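Local coordinates for protein putative hydrogenase (PDB 3LYU) that probably acts as an oxidoreductase that binds FAD and a [2Fe-2S] cluster, this chain being an alpha/beta domain of the longer protein, at residues K20-G25 and E106-V111; K98-L103 and V127-V132. All coordinates share one frame; numbering follows the deposited sequence.

Contact 1. Residues K20-G25 and E106-V111; sequences KILAIG and EDWDLV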
loop_
_atom_site.group_PDB
_atom_site.type_symbol
_atom_site.label_atom_id
_atom_site.label_comp_id
_atom_site.label_asym_id
_atom_site.label_seq_id
_atom_site.Cartn_x
_atom_site.Cartn_y
_atom_site.Cartn_z
ATOM N N LYS B 20 11.593 -24.282 0.287
ATOM C CA LYS B 20 12.751 -24.082 -0.572
ATOM C C LYS B 20 12.571 -22.791 -1.355
ATOM O O LYS B 20 11.636 -22.658 -2.137
ATOM C CB LYS B 20 12.916 -25.265 -1.521
ATOM C CG LYS B 20 14.244 -25.252 -2.257
ATOM C CD LYS B 20 14.473 -26.534 -3.030
ATOM C CE LYS B 20 15.834 -26.536 -3.701
ATOM N NZ LYS B 20 16.068 -27.806 -4.443
ATOM N N ILE B 21 13.483 -21.845 -1.138
ATOM C CA ILE B 21 13.395 -20.539 -1.777
ATOM C C ILE B 21 14.529 -20.223 -2.752
ATOM O O ILE B 21 15.695 -20.492 -2.487
ATOM C CB ILE B 21 13.342 -19.397 -0.704
ATOM C CG1 ILE B 21 12.226 -19.677 0.312
ATOM C CG2 ILE B 21 13.114 -18.040 -1.391
ATOM C CD1 ILE B 21 12.244 -18.776 1.523
ATOM N N LEU B 22 14.164 -19.650 -3.889
ATOM C CA LEU B 22 15.136 -19.256 -4.880
ATOM C C LEU B 22 15.179 -17.733 -4.816
ATOM O O LEU B 22 14.287 -17.054 -5.338
ATOM C CB LEU B 22 14.697 -19.709 -6.276
ATOM C CG LEU B 22 15.561 -19.125 -7.398
ATOM C CD1 LEU B 22 17.035 -19.456 -7.150
ATOM C CD2 LEU B 22 15.117 -19.664 -8.729
ATOM N N ALA B 23 16.196 -17.201 -4.152
ATOM C CA ALA B 23 16.345 -15.761 -4.035
ATOM C C ALA B 23 17.301 -15.277 -5.135
ATOM O O ALA B 23 18.481 -15.617 -5.130
ATOM C CB ALA B 23 16.879 -15.411 -2.658
ATOM N N ILE B 24 16.774 -14.489 -6.074
ATOM C CA ILE B 24 17.545 -13.967 -7.203
ATOM C C ILE B 24 17.936 -12.490 -7.071
ATOM O O ILE B 24 17.148 -11.659 -6.616
ATOM C CB ILE B 24 16.758 -14.132 -8.506
ATOM C CG1 ILE B 24 16.317 -15.578 -8.654
ATOM C CG2 ILE B 24 17.615 -13.741 -9.683
ATOM C CD1 ILE B 24 15.413 -15.798 -9.810
ATOM N N GLY B 25 19.161 -12.175 -7.473
ATOM C CA GLY B 25 19.630 -10.807 -7.409
ATOM C C GLY B 25 20.352 -10.489 -8.692
ATOM O O GLY B 25 21.370 -11.096 -8.994
ATOM N N GLU B 106 15.030 -28.972 -10.205
ATOM C CA GLU B 106 14.403 -29.173 -8.901
ATOM C C GLU B 106 13.063 -28.439 -8.750
ATOM O O GLU B 106 12.617 -27.738 -9.665
ATOM C CB GLU B 106 15.380 -28.732 -7.813
ATOM C CG GLU B 106 16.160 -27.484 -8.199
ATOM C CD GLU B 106 17.607 -27.530 -7.744
ATOM O OE1 GLU B 106 17.848 -27.583 -6.520
ATOM O OE2 GLU B 106 18.504 -27.516 -8.612
ATOM N N ASP B 107 12.419 -28.619 -7.598
ATOM C CA ASP B 107 11.136 -27.975 -7.332
ATOM C C ASP B 107 11.294 -26.942 -6.231
ATOM O O ASP B 107 12.037 -27.148 -5.276
ATOM C CB ASP B 107 10.088 -29.012 -6.938
ATOM C CG ASP B 107 9.907 -30.071 -7.997
ATOM O OD1 ASP B 107 9.636 -29.705 -9.160
ATOM O OD2 ASP B 107 10.041 -31.269 -7.674
ATOM N N TRP B 108 10.584 -25.828 -6.370
ATOM C CA TRP B 108 10.682 -24.749 -5.403
ATOM C C TRP B 108 9.339 -24.379 -4.820
ATOM O O TRP B 108 8.298 -24.639 -5.419
ATOM C CB TRP B 108 11.301 -23.518 -6.071
ATOM C CG TRP B 108 12.571 -23.828 -6.787
ATOM C CD1 TRP B 108 12.704 -24.447 -7.997
ATOM C CD2 TRP B 108 13.893 -23.613 -6.299
ATOM N NE1 TRP B 108 14.029 -24.635 -8.290
ATOM C CE2 TRP B 108 14.782 -24.134 -7.262
ATOM C CE3 TRP B 108 14.416 -23.029 -5.135
ATOM C CZ2 TRP B 108 16.164 -24.095 -7.099
ATOM C CZ3 TRP B 108 15.790 -22.990 -4.972
ATOM C CH2 TRP B 108 16.651 -23.523 -5.951
ATOM N N ASP B 109 9.377 -23.757 -3.647
ATOM C CA ASP B 109 8.170 -23.326 -2.961
ATOM C C ASP B 109 7.922 -21.845 -3.200
ATOM O O ASP B 109 6.783 -21.383 -3.161
ATOM C CB ASP B 109 8.302 -23.591 -1.464
ATOM C CG ASP B 109 8.263 -25.067 -1.133
ATOM O OD1 ASP B 109 7.183 -25.686 -1.295
ATOM O OD2 ASP B 109 9.310 -25.612 -0.719
ATOM N N LEU B 110 8.996 -21.106 -3.453
ATOM C CA LEU B 110 8.886 -19.676 -3.688
ATOM C C LEU B 110 10.078 -19.116 -4.455
ATOM O O LEU B 110 11.182 -19.658 -4.406
ATOM C CB LEU B 110 8.764 -18.925 -2.354
ATOM C CG LEU B 110 8.888 -17.397 -2.457
ATOM C CD1 LEU B 110 7.641 -16.826 -3.105
ATOM C CD2 LEU B 110 9.092 -16.791 -1.090
ATOM N N VAL B 111 9.831 -18.030 -5.177
ATOM C CA VAL B 111 10.880 -17.340 -5.905
ATOM C C VAL B 111 10.754 -15.855 -5.575
ATOM O O VAL B 111 9.661 -15.294 -5.583
ATOM C CB VAL B 111 10.785 -17.555 -7.438
ATOM C CG1 VAL B 111 9.417 -17.179 -7.931
ATOM C CG2 VAL B 111 11.851 -16.729 -8.148
#
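Strands 20-26 and 110-114 run parallel at the middle of a five-stranded parallel alpha/beta sheet, and this contact covers the start of their pairing. The evidence is the register, Ile21 opposite Leu110 and Leu22 opposite Val111, with Leu22 N donating to Leu110 O at 3.0 Å, in the carbonyl plane. Two residues earlier, Lys20 O accepts from Asp109 N at 2.9 Å and, more weakly, from Leu110 N, so two amides converge on one carbonyl. The Lys20 amide is satisfied by a side chain instead: Lys20 N gives an almost straight bond (174°) to the anti lone pair of Asp109 OD2, 2.8 Å away. Lys20 CG stands anti to its backbone N (chi1 -169°) and the rest of the chain is extended, which carries the lysine obliquely over one face of the Trp108 ring. Lys20 CE lies 3.9 Å from the centroid of the Trp108 six-membered ring, a CH-pi contact, and NZ is placed for a cation-pi interaction above the same face. Leu22 CB presses on the opposite face, so the indole is clamped between two residues of one strand. Its NE1 is satisfied by Leu102 O of helix 84-104. Glu106 OE1, which also pairs with Arg70, accepts the lysine ammonium in a salt bridge through its anti lone pair, with Lys20 NZ to Glu106 OE1 at 2.7 Å.

Contact 2. Residues K98-L103 and V127-V132; sequences KVRELL and VKEYGV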
loop_
_atom_site.group_PDB
_atom_site.type_symbol
_atom_site.label_atom_id
_atom_site.label_comp_id
_atom_site.label_asym_id
_atom_site.label_seq_id
_atom_site.Cartn_x
_atom_site.Cartn_y
_atom_site.Cartn_z
ATOM N N LYS B 98 19.012 -19.831 -16.809
ATOM C CA LYS B 98 19.350 -20.448 -15.525
ATOM C C LYS B 98 18.131 -20.736 -14.658
ATOM O O LYS B 98 18.079 -21.760 -13.974
ATOM C CB LYS B 98 20.334 -19.571 -14.742
ATOM C CG LYS B 98 21.595 -20.316 -14.273
ATOM C CD LYS B 98 21.271 -21.670 -13.642
ATOM C CE LYS B 98 22.482 -22.300 -12.980
ATOM N NZ LYS B 98 23.630 -22.433 -13.915
ATOM N N VAL B 99 17.158 -19.829 -14.680
ATOM C CA VAL B 99 15.927 -19.993 -13.907
ATOM C C VAL B 99 15.109 -21.139 -14.504
ATOM O O VAL B 99 14.675 -22.046 -13.797
ATOM C CB VAL B 99 15.097 -18.690 -13.927
ATOM C CG1 VAL B 99 13.742 -18.907 -13.265
ATOM C CG2 VAL B 99 15.866 -17.589 -13.211
ATOM N N ARG B 100 14.901 -21.076 -15.815
ATOM C CA ARG B 100 14.180 -22.108 -16.538
ATOM C C ARG B 100 14.812 -23.449 -16.174
ATOM O O ARG B 100 14.126 -24.432 -15.922
ATOM C CB ARG B 100 14.328 -21.867 -18.038
ATOM C CG ARG B 100 13.868 -23.016 -18.917
ATOM C CD ARG B 100 12.361 -23.053 -18.996
ATOM N NE ARG B 100 11.835 -21.918 -19.747
ATOM C CZ ARG B 100 10.542 -21.630 -19.848
ATOM N NH1 ARG B 100 9.634 -22.390 -19.243
ATOM N NH2 ARG B 100 10.155 -20.587 -20.566
ATOM N N GLU B 101 16.136 -23.466 -16.148
ATOM C CA GLU B 101 16.906 -24.657 -15.832
ATOM C C GLU B 101 16.760 -25.133 -14.383
ATOM O O GLU B 101 16.799 -26.332 -14.110
ATOM C CB GLU B 101 18.378 -24.389 -16.144
ATOM C CG GLU B 101 19.354 -25.315 -15.439
ATOM C CD GLU B 101 20.801 -24.907 -15.665
ATOM O OE1 GLU B 101 21.688 -25.401 -14.933
ATOM O OE2 GLU B 101 21.050 -24.092 -16.580
ATOM N N LEU B 102 16.601 -24.195 -13.457
ATOM C CA LEU B 102 16.461 -24.532 -12.048
ATOM C C LEU B 102 15.048 -24.931 -11.662
ATOM O O LEU B 102 14.846 -25.623 -10.672
ATOM C CB LEU B 102 16.896 -23.355 -11.185
ATOM C CG LEU B 102 18.394 -23.107 -11.039
ATOM C CD1 LEU B 102 18.594 -21.771 -10.340
ATOM C CD2 LEU B 102 19.039 -24.239 -10.248
ATOM N N LEU B 103 14.070 -24.475 -12.432
ATOM C CA LEU B 103 12.680 -24.802 -12.161
ATOM C C LEU B 103 12.312 -26.095 -12.870
ATOM O O LEU B 103 11.468 -26.859 -12.395
ATOM C CB LEU B 103 11.765 -23.675 -12.644
ATOM C CG LEU B 103 11.559 -22.489 -11.703
ATOM C CD1 LEU B 103 12.893 -22.003 -11.177
ATOM C CD2 LEU B 103 10.827 -21.391 -12.449
ATOM N N VAL B 127 8.503 -18.115 -14.344
ATOM C CA VAL B 127 7.944 -18.620 -13.099
ATOM C C VAL B 127 6.470 -18.970 -13.196
ATOM O O VAL B 127 6.053 -20.016 -12.705
ATOM C CB VAL B 127 8.156 -17.613 -11.955
ATOM C CG1 VAL B 127 7.587 -18.149 -10.677
ATOM C CG2 VAL B 127 9.625 -17.357 -11.778
ATOM N N LYS B 128 5.682 -18.099 -13.822
ATOM C CA LYS B 128 4.251 -18.356 -13.965
ATOM C C LYS B 128 4.090 -19.628 -14.797
ATOM O O LYS B 128 3.051 -20.291 -14.774
ATOM C CB LYS B 128 3.556 -17.177 -14.660
ATOM C CG LYS B 128 4.100 -16.859 -16.053
ATOM C CD LYS B 128 2.975 -16.612 -17.070
ATOM C CE LYS B 128 2.189 -15.335 -16.792
ATOM N NZ LYS B 128 2.858 -14.140 -17.367
ATOM N N GLU B 129 5.152 -19.967 -15.515
ATOM C CA GLU B 129 5.186 -21.139 -16.374
ATOM C C GLU B 129 5.163 -22.445 -15.586
ATOM O O GLU B 129 4.593 -23.436 -16.038
ATOM C CB GLU B 129 6.455 -21.093 -17.223
ATOM C CG GLU B 129 6.529 -22.129 -18.340
ATOM C CD GLU B 129 5.959 -21.613 -19.653
ATOM O OE1 GLU B 129 4.792 -21.161 -19.659
ATOM O OE2 GLU B 129 6.681 -21.659 -20.674
ATOM N N TYR B 130 5.784 -22.438 -14.406
ATOM C CA TYR B 130 5.877 -23.635 -13.562
ATOM C C TYR B 130 4.955 -23.721 -12.344
ATOM O O TYR B 130 4.996 -24.704 -11.607
ATOM C CB TYR B 130 7.331 -23.827 -13.102
ATOM C CG TYR B 130 8.278 -24.125 -14.240
ATOM C CD1 TYR B 130 8.532 -23.177 -15.229
ATOM C CD2 TYR B 130 8.873 -25.379 -14.363
ATOM C CE1 TYR B 130 9.344 -23.471 -16.311
ATOM C CE2 TYR B 130 9.685 -25.685 -15.441
ATOM C CZ TYR B 130 9.915 -24.729 -16.413
ATOM O OH TYR B 130 10.705 -25.041 -17.497
ATOM N N GLY B 131 4.136 -22.696 -12.130
ATOM C CA GLY B 131 3.223 -22.704 -10.999
ATOM C C GLY B 131 3.859 -22.386 -9.655
ATOM O O GLY B 131 3.308 -22.741 -8.603
ATOM N N VAL B 132 5.023 -21.731 -9.687
ATOM C CA VAL B 132 5.735 -21.340 -8.462
ATOM C C VAL B 132 5.382 -19.890 -8.098
ATOM O O VAL B 132 5.469 -18.999 -8.938
ATOM C CB VAL B 132 7.278 -21.451 -8.634
ATOM C CG1 VAL B 132 7.977 -20.958 -7.375
ATOM C CG2 VAL B 132 7.670 -22.891 -8.923
#
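Leu103 and Tyr130 form the close-packed half of this contact, where their CA atoms come within 7.0 Å. Leu103 CB sits over one face of the Tyr130 ring, 3.9 Å from its centroid and 14° off the normal, which meets the geometry of a CH-pi contact; the tyrosine CG, anti to its carbonyl carbon (chi1 -65°), brings the ring there. On the inner flank Leu103 CD2 reaches toward Val127, with 4.3 Å between Leu103 CD2 and Val127 CG2. The segments belong to helices 84-104 and 117-130, which lie side by side on one side of the parallel sheet of this alpha/beta fold: Leu103 also touches Leu22, and Val127 touches Val111. Outward, the packing gives way to looser polar pairing beside the exposed Glu129. Arg100, bent at chi2 and chi3, curls across the hydroxyl end of Tyr130 at about a right angle. Arg100 NH1 makes two weak bonds of equal length, 3.4 Å to Tyr130 OH and 3.4 Å to Glu129 OE2, the latter also a salt bridge. With guanidinium and carboxylate planes 44° apart and a single bond between them, the ion pair is neither coplanar nor two-pronged. An alanine in place of Tyr130 would remove the ring and hydroxyl, and would probably loosen the packing on Leu103 CB while costing Arg100 NH1 one of these two acceptors.

The centres of contacts 1 and 2 lie about 9 Å apart, on the same side of the chain's centre. Along the chain their segments alternate: 20-25, 98-103, 106-111, then 127-132. Strand 110-114, which supplies half of contact 1, falls between the two helices of contact 2, so helix 84-104, the strand and helix 117-130 are consecutive elements. Strand 110-114 and helix 84-104 both meet strand 20-26, while helix 117-130 packs on strand 110-114. The two contacts touch directly, among other places where Ile24 meets Val99 and Val111 meets Val127. The strand pairing lies in the buried sheet, and the helix pairing covers one side of it and runs out to the surface at Glu129.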